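Local coordinates for protein PATF (Prochloron didemni, PDB 4BG2) that takes part in patellamide (cyanobactin) biosynthesis and has a prenyltransferase-like barrel, though whether it is itself an active transferase is uncertain, at residues D157-L165 with G231-V239; G95-F106 with I176-S186. One frame throughout, in Å; residues are numbered along the deposited sequence.

From the N terminus the chain first lays down 95-106, a loop running into helix 101-110 on the outside of the barrel. After two strands and helix 147-157 it reaches 157-165, the link to helix 163-172. That helix leads straight into strand 173-181, where 176-186 returns to 95-106 and contact 2 closes a loop of 69 intervening residues. Later 231-239, leaving strand 229-233, comes back to 157-165, and contact 1 closes a loop of 65. The two loops cross, since their segments alternate. Contact 2 ties an outer helix to the barrel wall, contact 1 an interhelical turn to the end of another strand; their centres lie about 18 Å apart.

Contact 1: residues D157-L165 with G231-V239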
loop_
_atom_site.group_PDB
_atom_site.type_symbol
_atom_site.label_atom_id
_atom_site.label_comp_id
_atom_site.label_asym_id
_atom_site.label_seq_id
_atom_site.Cartn_x
_atom_site.Cartn_y
_atom_site.Cartn_z
ATOM N N ASP A 157 5.282 15.578 -6.004
ATOM C CA ASP A 157 6.179 15.219 -4.909
ATOM C C ASP A 157 7.179 16.340 -4.690
ATOM O O ASP A 157 7.471 16.700 -3.553
ATOM C CB ASP A 157 6.918 13.923 -5.227
ATOM C CG ASP A 157 8.027 13.620 -4.248
ATOM O OD1 ASP A 157 7.730 13.359 -3.052
ATOM O OD2 ASP A 157 9.207 13.603 -4.676
ATOM N N GLY A 158 7.725 16.863 -5.786
ATOM C CA GLY A 158 8.689 17.954 -5.740
ATOM C C GLY A 158 10.035 17.621 -5.112
ATOM O O GLY A 158 10.776 18.517 -4.741
ATOM N N GLY A 159 10.357 16.341 -4.979
ATOM C CA GLY A 159 11.669 15.931 -4.493
ATOM C C GLY A 159 12.699 16.183 -5.571
ATOM O O GLY A 159 12.349 16.401 -6.716
ATOM N N ARG A 160 13.964 16.187 -5.200
ATOM C CA ARG A 160 15.056 16.356 -6.164
ATOM C C ARG A 160 15.917 15.114 -6.118
ATOM O O ARG A 160 16.519 14.826 -5.103
ATOM C CB ARG A 160 15.931 17.557 -5.807
ATOM C CG ARG A 160 15.320 18.926 -6.053
ATOM C CD ARG A 160 16.016 19.965 -5.173
ATOM N NE ARG A 160 15.154 21.072 -4.760
ATOM C CZ ARG A 160 14.159 20.971 -3.877
ATOM N NH1 ARG A 160 13.857 19.800 -3.311
ATOM N NH2 ARG A 160 13.439 22.048 -3.571
ATOM N N TYR A 161 15.981 14.394 -7.216
ATOM C CA TYR A 161 16.688 13.120 -7.258
ATOM C C TYR A 161 17.831 13.191 -8.250
ATOM O O TYR A 161 17.845 14.063 -9.116
ATOM C CB TYR A 161 15.705 11.997 -7.633
ATOM C CG TYR A 161 14.505 11.958 -6.707
ATOM C CD1 TYR A 161 14.573 11.269 -5.496
ATOM C CD2 TYR A 161 13.332 12.641 -7.013
ATOM C CE1 TYR A 161 13.509 11.243 -4.621
ATOM C CE2 TYR A 161 12.234 12.607 -6.139
ATOM C CZ TYR A 161 12.337 11.904 -4.945
ATOM O OH TYR A 161 11.289 11.852 -4.052
ATOM N N SER A 162 18.783 12.274 -8.123
ATOM C CA SER A 162 19.880 12.190 -9.088
ATOM C C SER A 162 19.350 11.836 -10.482
ATOM O O SER A 162 18.206 11.385 -10.630
ATOM C CB SER A 162 20.929 11.163 -8.628
ATOM O OG SER A 162 20.436 9.835 -8.677
ATOM N N ASP A 163 20.182 12.067 -11.499
ATOM C CA ASP A 163 19.907 11.631 -12.872
ATOM C C ASP A 163 19.491 10.156 -12.915
ATOM O O ASP A 163 18.441 9.820 -13.473
ATOM C CB ASP A 163 21.152 11.815 -13.751
ATOM C CG ASP A 163 21.428 13.276 -14.098
ATOM O OD1 ASP A 163 20.520 14.118 -13.922
ATOM O OD2 ASP A 163 22.549 13.571 -14.575
ATOM N N GLU A 164 20.318 9.292 -12.319
ATOM C CA GLU A 164 20.053 7.849 -12.265
ATOM C C GLU A 164 18.692 7.495 -11.604
ATOM O O GLU A 164 17.909 6.698 -12.127
ATOM C CB GLU A 164 21.190 7.162 -11.519
ATOM C CG GLU A 164 21.163 5.638 -11.556
ATOM C CD GLU A 164 22.236 4.991 -10.658
ATOM O OE1 GLU A 164 22.894 5.703 -9.860
ATOM O OE2 GLU A 164 22.407 3.752 -10.742
ATOM N N LEU A 165 18.423 8.083 -10.446
ATOM C CA LEU A 165 17.176 7.791 -9.746
ATOM C C LEU A 165 15.968 8.414 -10.482
ATOM O O LEU A 165 14.916 7.817 -10.545
ATOM C CB LEU A 165 17.265 8.269 -8.298
ATOM C CG LEU A 165 16.062 8.003 -7.406
ATOM C CD1 LEU A 165 15.583 6.551 -7.519
ATOM C CD2 LEU A 165 16.431 8.360 -5.966
ATOM N N GLY A 231 9.825 -3.708 -4.810
ATOM C CA GLY A 231 9.467 -2.299 -5.016
ATOM C C GLY A 231 10.152 -1.398 -4.019
ATOM O O GLY A 231 10.598 -1.832 -2.970
ATOM N N ALA A 232 10.242 -0.134 -4.355
ATOM C CA ALA A 232 10.794 0.843 -3.466
ATOM C C ALA A 232 9.929 2.087 -3.575
ATOM O O ALA A 232 9.611 2.508 -4.691
ATOM C CB ALA A 232 12.224 1.154 -3.860
ATOM N N PHE A 233 9.564 2.682 -2.450
ATOM C CA PHE A 233 8.881 3.961 -2.487
ATOM C C PHE A 233 9.812 5.108 -2.158
ATOM O O PHE A 233 10.391 5.158 -1.084
ATOM C CB PHE A 233 7.687 3.982 -1.531
ATOM C CG PHE A 233 6.454 3.327 -2.070
ATOM C CD1 PHE A 233 5.884 3.745 -3.252
ATOM C CD2 PHE A 233 5.816 2.332 -1.346
ATOM C CE1 PHE A 233 4.718 3.163 -3.714
ATOM C CE2 PHE A 233 4.657 1.735 -1.800
ATOM C CZ PHE A 233 4.115 2.138 -2.998
ATOM N N PHE A 234 9.964 6.020 -3.107
ATOM C CA PHE A 234 10.679 7.270 -2.893
ATOM C C PHE A 234 9.709 8.446 -2.675
ATOM O O PHE A 234 8.615 8.489 -3.245
ATOM C CB PHE A 234 11.551 7.545 -4.104
ATOM C CG PHE A 234 12.643 6.516 -4.299
ATOM C CD1 PHE A 234 12.371 5.318 -4.920
ATOM C CD2 PHE A 234 13.915 6.747 -3.815
ATOM C CE1 PHE A 234 13.365 4.362 -5.081
ATOM C CE2 PHE A 234 14.915 5.805 -3.963
ATOM C CZ PHE A 234 14.638 4.608 -4.591
ATOM N N SER A 235 10.129 9.404 -1.859
ATOM C CA SER A 235 9.356 10.618 -1.633
ATOM C C SER A 235 10.284 11.710 -1.175
ATOM O O SER A 235 11.256 11.441 -0.484
ATOM C CB SER A 235 8.303 10.402 -0.526
ATOM O OG SER A 235 7.411 11.516 -0.397
ATOM N N LYS A 236 9.921 12.951 -1.484
ATOM C CA LYS A 236 10.574 14.124 -0.890
ATOM C C LYS A 236 10.567 14.033 0.640
ATOM O O LYS A 236 11.390 14.619 1.305
ATOM C CB LYS A 236 9.814 15.403 -1.222
ATOM C CG LYS A 236 10.596 16.677 -0.934
ATOM C CD LYS A 236 9.776 17.895 -1.314
ATOM C CE LYS A 236 10.564 19.189 -1.143
ATOM N NZ LYS A 236 10.746 19.551 0.300
ATOM N N THR A 237 9.567 13.351 1.185
ATOM C CA THR A 237 9.359 13.264 2.608
ATOM C C THR A 237 10.211 12.175 3.243
ATOM O O THR A 237 10.315 12.109 4.464
ATOM C CB THR A 237 7.878 12.974 2.866
ATOM O OG1 THR A 237 7.113 14.157 2.582
ATOM C CG2 THR A 237 7.641 12.541 4.277
ATOM N N ARG A 238 10.848 11.345 2.426
ATOM C CA ARG A 238 11.611 10.209 2.927
ATOM C C ARG A 238 13.103 10.429 2.721
ATOM O O ARG A 238 13.574 10.694 1.601
ATOM C CB ARG A 238 11.192 8.954 2.187
ATOM C CG ARG A 238 9.804 8.473 2.537
ATOM C CD ARG A 238 9.499 7.200 1.764
ATOM N NE ARG A 238 8.079 6.819 1.840
ATOM C CZ ARG A 238 7.523 6.063 2.788
ATOM N NH1 ARG A 238 8.270 5.574 3.782
ATOM N NH2 ARG A 238 6.202 5.792 2.744
ATOM N N VAL A 239 13.848 10.303 3.803
ATOM C CA VAL A 239 15.291 10.369 3.753
ATOM C C VAL A 239 15.864 9.205 2.920
ATOM O O VAL A 239 16.854 9.368 2.207
ATOM C CB VAL A 239 15.868 10.428 5.180
ATOM C CG1 VAL A 239 17.318 9.993 5.209
ATOM C CG2 VAL A 239 15.727 11.850 5.702
#
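The carboxylate that makes the Asx turn at Asp157, where helix 147-157 ends, also holds Lys236, second residue of the type I turn Ser235-Arg238. With its CG anti to the backbone N (chi1 170°), Asp157 reaches across, and OD1 accepts Lys236 N on its syn lone pair in a short, nearly straight bond (2.7 Å, 171°). The other oxygen is held from two sides. Gly159 N meets Asp157 OD2 from above the carboxylate plane at 3.0 Å, closing the Asx turn, while Tyr161 OH donates to it from the opposite face at 2.8 Å. Three bonds thus fix the carboxylate's rotation. With an alanine at Asp157, Lys236 N, Gly159 N and the Tyr161 hydroxyl would probably lose their shared carboxylate, abolishing the Asx turn and its tie to 235-238. The aliphatic part of Lys236 runs over the glycines, CG 3.8 Å from Gly159 CA. Ser235 OG bonds to Val188 O on the adjoining strand. Farther along, at the start of helix 163-172, Leu165 and Phe234 come from opposite directions: Leu165 CD1 sits over the face of the Phe234 ring, 3.8 Å from its centroid, in a CH-pi contact, and CD2 lies 3.6 Å from Phe234 CE2. Leu169 of the same helix also touches Phe234. A helix-to-helix link tied to a strand end outside a closed antiparallel barrel is consistent with the ABBA prenyltransferase fold.

Contact 2: residues G95-F106 with I176-S186; sequences GVRINRDSFDRF and IGFELFFDGRS
Phe178 is the bump that helix 101-110 receives: its ring lies in a hollow lined by Ser102, Phe103 and Phe106. Phe103 turns an edge to it, CD1 standing 3.7 Å above the ring plane of Phe178 and toward the rim, with planes at 76° in an edge-to-face pair. Phe106 CB presses on Phe178 CZ at 3.6 Å, and further along the Phe106 ring meets Ile176 CD1. This is the outer face of an antiparallel barrel strand; helix residues 101-106 run roughly antiparallel to 176-181 (143° between their directions), as expected where helices sheathe a prenyltransferase-type barrel. Towards the loop, Leu180 CD2 fills a smaller dip made by Ile98 CG2, Asn99 O and Arg100 CB. Ile98 has CG1 anti to its carbonyl carbon and CD1 folded back (chi2 -66°), which lays CD1 3.3 Å from Phe182 CD1; Val96 CG1 touches the same ring nearer its root. Beside it Arg97 N donates to Phe182 O (2.8 Å), and Arg97 forms a single backbone bridge with Asp183. Where the backbones part, waters bridge: one takes Asn99 N and donates to Phe181 O and Arg185 O, while two others join Ser102 to Ser186 OG.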
loop_
_atom_site.group_PDB
_atom_site.type_symbol
_atom_site.label_atom_id
_atom_site.label_comp_id
_atom_site.label_asym_id
_atom_site.label_seq_id
_atom_site.Cartn_x
_atom_site.Cartn_y
_atom_site.Cartn_z
ATOM N N GLY A 95 -12.062 18.391 13.738
ATOM C CA GLY A 95 -10.721 18.124 14.205
ATOM C C GLY A 95 -9.890 17.413 13.172
ATOM O O GLY A 95 -8.745 17.075 13.446
ATOM N N VAL A 96 -10.468 17.178 11.992
ATOM C CA VAL A 96 -9.771 16.513 10.909
ATOM C C VAL A 96 -9.581 17.514 9.777
ATOM O O VAL A 96 -10.488 18.236 9.409
ATOM C CB VAL A 96 -10.519 15.257 10.393
ATOM C CG1 VAL A 96 -9.934 14.790 9.073
ATOM C CG2 VAL A 96 -10.453 14.138 11.421
ATOM N N ARG A 97 -8.375 17.540 9.241
ATOM C CA ARG A 97 -8.042 18.426 8.167
ATOM C C ARG A 97 -7.285 17.595 7.135
ATOM O O ARG A 97 -6.361 16.835 7.483
ATOM C CB ARG A 97 -7.198 19.566 8.704
ATOM C CG ARG A 97 -6.826 20.585 7.661
ATOM C CD ARG A 97 -6.408 21.874 8.330
ATOM N NE ARG A 97 -5.835 22.818 7.386
ATOM C CZ ARG A 97 -5.669 24.106 7.655
ATOM N NH1 ARG A 97 -6.041 24.603 8.832
ATOM N NH2 ARG A 97 -5.131 24.901 6.741
ATOM N N ILE A 98 -7.726 17.694 5.884
ATOM C CA ILE A 98 -7.181 16.893 4.820
ATOM C C ILE A 98 -6.710 17.806 3.692
ATOM O O ILE A 98 -7.499 18.546 3.132
ATOM C CB ILE A 98 -8.261 15.928 4.264
ATOM C CG1 ILE A 98 -8.669 14.891 5.302
ATOM C CG2 ILE A 98 -7.769 15.216 3.023
ATOM C CD1 ILE A 98 -7.578 13.919 5.670
ATOM N N ASN A 99 -5.435 17.708 3.337
ATOM C CA ASN A 99 -4.930 18.381 2.155
ATOM C C ASN A 99 -4.972 17.431 0.990
ATOM O O ASN A 99 -4.089 16.556 0.842
ATOM C CB ASN A 99 -3.511 18.907 2.363
ATOM C CG ASN A 99 -3.029 19.761 1.202
ATOM O OD1 ASN A 99 -3.606 19.760 0.118
ATOM N ND2 ASN A 99 -1.968 20.493 1.431
ATOM N N ARG A 100 -5.989 17.603 0.148
ATOM C CA ARG A 100 -6.175 16.721 -0.991
ATOM C C ARG A 100 -5.666 17.302 -2.317
ATOM O O ARG A 100 -5.918 16.737 -3.353
ATOM C CB ARG A 100 -7.648 16.280 -1.106
ATOM C CG ARG A 100 -8.718 17.363 -1.193
ATOM C CD ARG A 100 -10.061 16.736 -1.526
ATOM N NE ARG A 100 -10.889 16.615 -0.341
ATOM C CZ ARG A 100 -12.114 16.091 -0.290
ATOM N NH1 ARG A 100 -12.713 15.584 -1.361
ATOM N NH2 ARG A 100 -12.741 16.066 0.880
ATOM N N ASP A 101 -4.905 18.387 -2.268
ATOM C CA ASP A 101 -4.440 19.054 -3.477
ATOM C C ASP A 101 -3.697 18.103 -4.431
ATOM O O ASP A 101 -4.061 18.031 -5.594
ATOM C CB ASP A 101 -3.595 20.292 -3.135
ATOM C CG ASP A 101 -4.435 21.431 -2.534
ATOM O OD1 ASP A 101 -5.684 21.268 -2.408
ATOM O OD2 ASP A 101 -3.866 22.492 -2.187
ATOM N N SER A 102 -2.708 17.341 -3.945
ATOM C CA SER A 102 -1.911 16.494 -4.852
ATOM C C SER A 102 -2.740 15.426 -5.503
ATOM O O SER A 102 -2.667 15.218 -6.718
ATOM C CB SER A 102 -0.759 15.814 -4.119
ATOM O OG SER A 102 0.192 16.763 -3.712
ATOM N N PHE A 103 -3.544 14.735 -4.702
ATOM C CA PHE A 103 -4.437 13.709 -5.253
ATOM C C PHE A 103 -5.475 14.274 -6.259
ATOM O O PHE A 103 -5.704 13.690 -7.325
ATOM C CB PHE A 103 -5.162 12.966 -4.131
ATOM C CG PHE A 103 -6.009 11.841 -4.618
ATOM C CD1 PHE A 103 -5.422 10.674 -5.094
ATOM C CD2 PHE A 103 -7.389 11.934 -4.608
ATOM C CE1 PHE A 103 -6.186 9.632 -5.579
ATOM C CE2 PHE A 103 -8.161 10.894 -5.089
ATOM C CZ PHE A 103 -7.558 9.739 -5.573
ATOM N N ASP A 104 -6.099 15.398 -5.913
ATOM C CA ASP A 104 -7.033 16.048 -6.834
ATOM C C ASP A 104 -6.373 16.442 -8.162
ATOM O O ASP A 104 -6.935 16.225 -9.218
ATOM C CB ASP A 104 -7.641 17.300 -6.213
ATOM C CG ASP A 104 -8.654 16.989 -5.160
ATOM O OD1 ASP A 104 -9.180 15.848 -5.144
ATOM O OD2 ASP A 104 -8.942 17.891 -4.347
ATOM N N ARG A 105 -5.171 16.991 -8.096
ATOM C CA ARG A 105 -4.465 17.385 -9.307
ATOM C C ARG A 105 -4.069 16.159 -10.138
ATOM O O ARG A 105 -4.165 16.187 -11.368
ATOM C CB ARG A 105 -3.258 18.248 -8.973
ATOM C CG ARG A 105 -3.652 19.661 -8.573
ATOM C CD ARG A 105 -2.567 20.347 -7.768
ATOM N NE ARG A 105 -1.367 20.601 -8.561
ATOM C CZ ARG A 105 -0.186 20.982 -8.067
ATOM N NH1 ARG A 105 0.005 21.148 -6.760
ATOM N NH2 ARG A 105 0.827 21.175 -8.892
ATOM N N PHE A 106 -3.684 15.064 -9.497
ATOM C CA PHE A 106 -3.306 13.871 -10.255
ATOM C C PHE A 106 -4.542 13.270 -10.901
ATOM O O PHE A 106 -4.524 12.901 -12.092
ATOM C CB PHE A 106 -2.596 12.830 -9.383
ATOM C CG PHE A 106 -2.147 11.629 -10.162
ATOM C CD1 PHE A 106 -3.021 10.620 -10.443
ATOM C CD2 PHE A 106 -0.861 11.550 -10.645
ATOM C CE1 PHE A 106 -2.627 9.526 -11.179
ATOM C CE2 PHE A 106 -0.457 10.453 -11.381
ATOM C CZ PHE A 106 -1.344 9.444 -11.651
ATOM N N ILE A 176 1.709 4.684 -7.509
ATOM C CA ILE A 176 1.843 6.000 -6.899
ATOM C C ILE A 176 0.945 6.071 -5.666
ATOM O O ILE A 176 -0.246 5.785 -5.734
ATOM C CB ILE A 176 1.472 7.113 -7.889
ATOM C CG1 ILE A 176 2.384 7.047 -9.113
ATOM C CG2 ILE A 176 1.569 8.474 -7.210
ATOM C CD1 ILE A 176 1.835 7.795 -10.316
ATOM N N GLY A 177 1.545 6.421 -4.527
ATOM C CA GLY A 177 0.854 6.537 -3.248
ATOM C C GLY A 177 0.591 7.989 -2.880
ATOM O O GLY A 177 1.428 8.855 -3.109
ATOM N N PHE A 178 -0.598 8.243 -2.342
ATOM C CA PHE A 178 -0.940 9.549 -1.796
ATOM C C PHE A 178 -1.407 9.297 -0.385
ATOM O O PHE A 178 -2.387 8.577 -0.194
ATOM C CB PHE A 178 -2.084 10.168 -2.601
ATOM C CG PHE A 178 -1.718 10.474 -4.013
ATOM C CD1 PHE A 178 -1.901 9.518 -5.010
ATOM C CD2 PHE A 178 -1.202 11.717 -4.368
ATOM C CE1 PHE A 178 -1.595 9.808 -6.317
ATOM C CE2 PHE A 178 -0.902 12.014 -5.681
ATOM C CZ PHE A 178 -1.090 11.054 -6.659
ATOM N N GLU A 179 -0.687 9.831 0.599
ATOM C CA GLU A 179 -1.070 9.670 1.986
ATOM C C GLU A 179 -1.537 10.999 2.524
ATOM O O GLU A 179 -0.821 11.978 2.455
ATOM C CB GLU A 179 0.062 9.113 2.871
ATOM C CG GLU A 179 -0.426 8.798 4.286
ATOM C CD GLU A 179 0.397 7.725 5.009
ATOM O OE1 GLU A 179 1.569 7.536 4.646
ATOM O OE2 GLU A 179 -0.149 7.040 5.903
ATOM N N LEU A 180 -2.752 11.017 3.055
ATOM C CA LEU A 180 -3.373 12.240 3.535
ATOM C C LEU A 180 -3.639 12.163 5.011
ATOM O O LEU A 180 -4.613 11.554 5.438
ATOM C CB LEU A 180 -4.681 12.494 2.783
ATOM C CG LEU A 180 -4.556 12.730 1.266
ATOM C CD1 LEU A 180 -4.202 11.456 0.527
ATOM C CD2 LEU A 180 -5.862 13.265 0.712
ATOM N N PHE A 181 -2.773 12.794 5.793
ATOM C CA PHE A 181 -2.891 12.772 7.228
ATOM C C PHE A 181 -3.956 13.757 7.704
ATOM O O PHE A 181 -4.201 14.803 7.075
ATOM C CB PHE A 181 -1.558 13.077 7.879
ATOM C CG PHE A 181 -0.503 12.033 7.640
ATOM C CD1 PHE A 181 -0.413 10.917 8.461
ATOM C CD2 PHE A 181 0.439 12.188 6.629
ATOM C CE1 PHE A 181 0.587 9.978 8.283
ATOM C CE2 PHE A 181 1.445 11.250 6.445
ATOM C CZ PHE A 181 1.513 10.135 7.272
ATOM N N PHE A 182 -4.539 13.446 8.855
ATOM C CA PHE A 182 -5.671 14.209 9.370
ATOM C C PHE A 182 -5.272 15.518 10.055
ATOM O O PHE A 182 -6.130 16.291 10.423
ATOM C CB PHE A 182 -6.510 13.356 10.315
ATOM C CG PHE A 182 -7.114 12.148 9.672
ATOM C CD1 PHE A 182 -7.141 12.003 8.300
ATOM C CD2 PHE A 182 -7.685 11.171 10.441
ATOM C CE1 PHE A 182 -7.695 10.891 7.706
ATOM C CE2 PHE A 182 -8.270 10.068 9.862
ATOM C CZ PHE A 182 -8.271 9.920 8.488
ATOM N N ASP A 183 -3.975 15.784 10.174
ATOM C CA ASP A 183 -3.494 17.099 10.594
ATOM C C ASP A 183 -3.150 18.025 9.429
ATOM O O ASP A 183 -2.597 19.105 9.643
ATOM C CB ASP A 183 -2.255 16.948 11.477
ATOM C CG ASP A 183 -1.092 16.326 10.758
ATOM O OD1 ASP A 183 -1.234 15.888 9.579
ATOM O OD2 ASP A 183 -0.010 16.233 11.387
ATOM N N GLY A 184 -3.445 17.619 8.203
ATOM C CA GLY A 184 -3.203 18.474 7.044
ATOM C C GLY A 184 -1.911 18.152 6.286
ATOM O O GLY A 184 -1.699 18.669 5.210
ATOM N N ARG A 185 -1.066 17.266 6.808
ATOM C CA ARG A 185 0.103 16.806 6.042
ATOM C C ARG A 185 -0.299 15.821 4.960
ATOM O O ARG A 185 -1.174 14.984 5.152
ATOM C CB ARG A 185 1.103 16.120 6.933
ATOM C CG ARG A 185 1.940 17.058 7.765
ATOM C CD ARG A 185 2.909 16.240 8.609
ATOM N NE ARG A 185 2.163 15.430 9.560
ATOM C CZ ARG A 185 2.237 14.109 9.686
ATOM N NH1 ARG A 185 3.066 13.382 8.953
ATOM N NH2 ARG A 185 1.463 13.516 10.578
ATOM N N SER A 186 0.365 15.901 3.826
ATOM C CA SER A 186 0.143 14.960 2.749
ATOM C C SER A 186 1.476 14.552 2.162
ATOM O O SER A 186 2.445 15.285 2.272
ATOM C CB SER A 186 -0.794 15.558 1.699
ATOM O OG SER A 186 -0.138 16.629 1.011
HETATM O O HOH W 1 -3.857 15.747 4.610
HETATM O O HOH W 2 -1.914 17.391 -1.162
HETATM O O HOH W 3 1.110 15.761 -1.209
#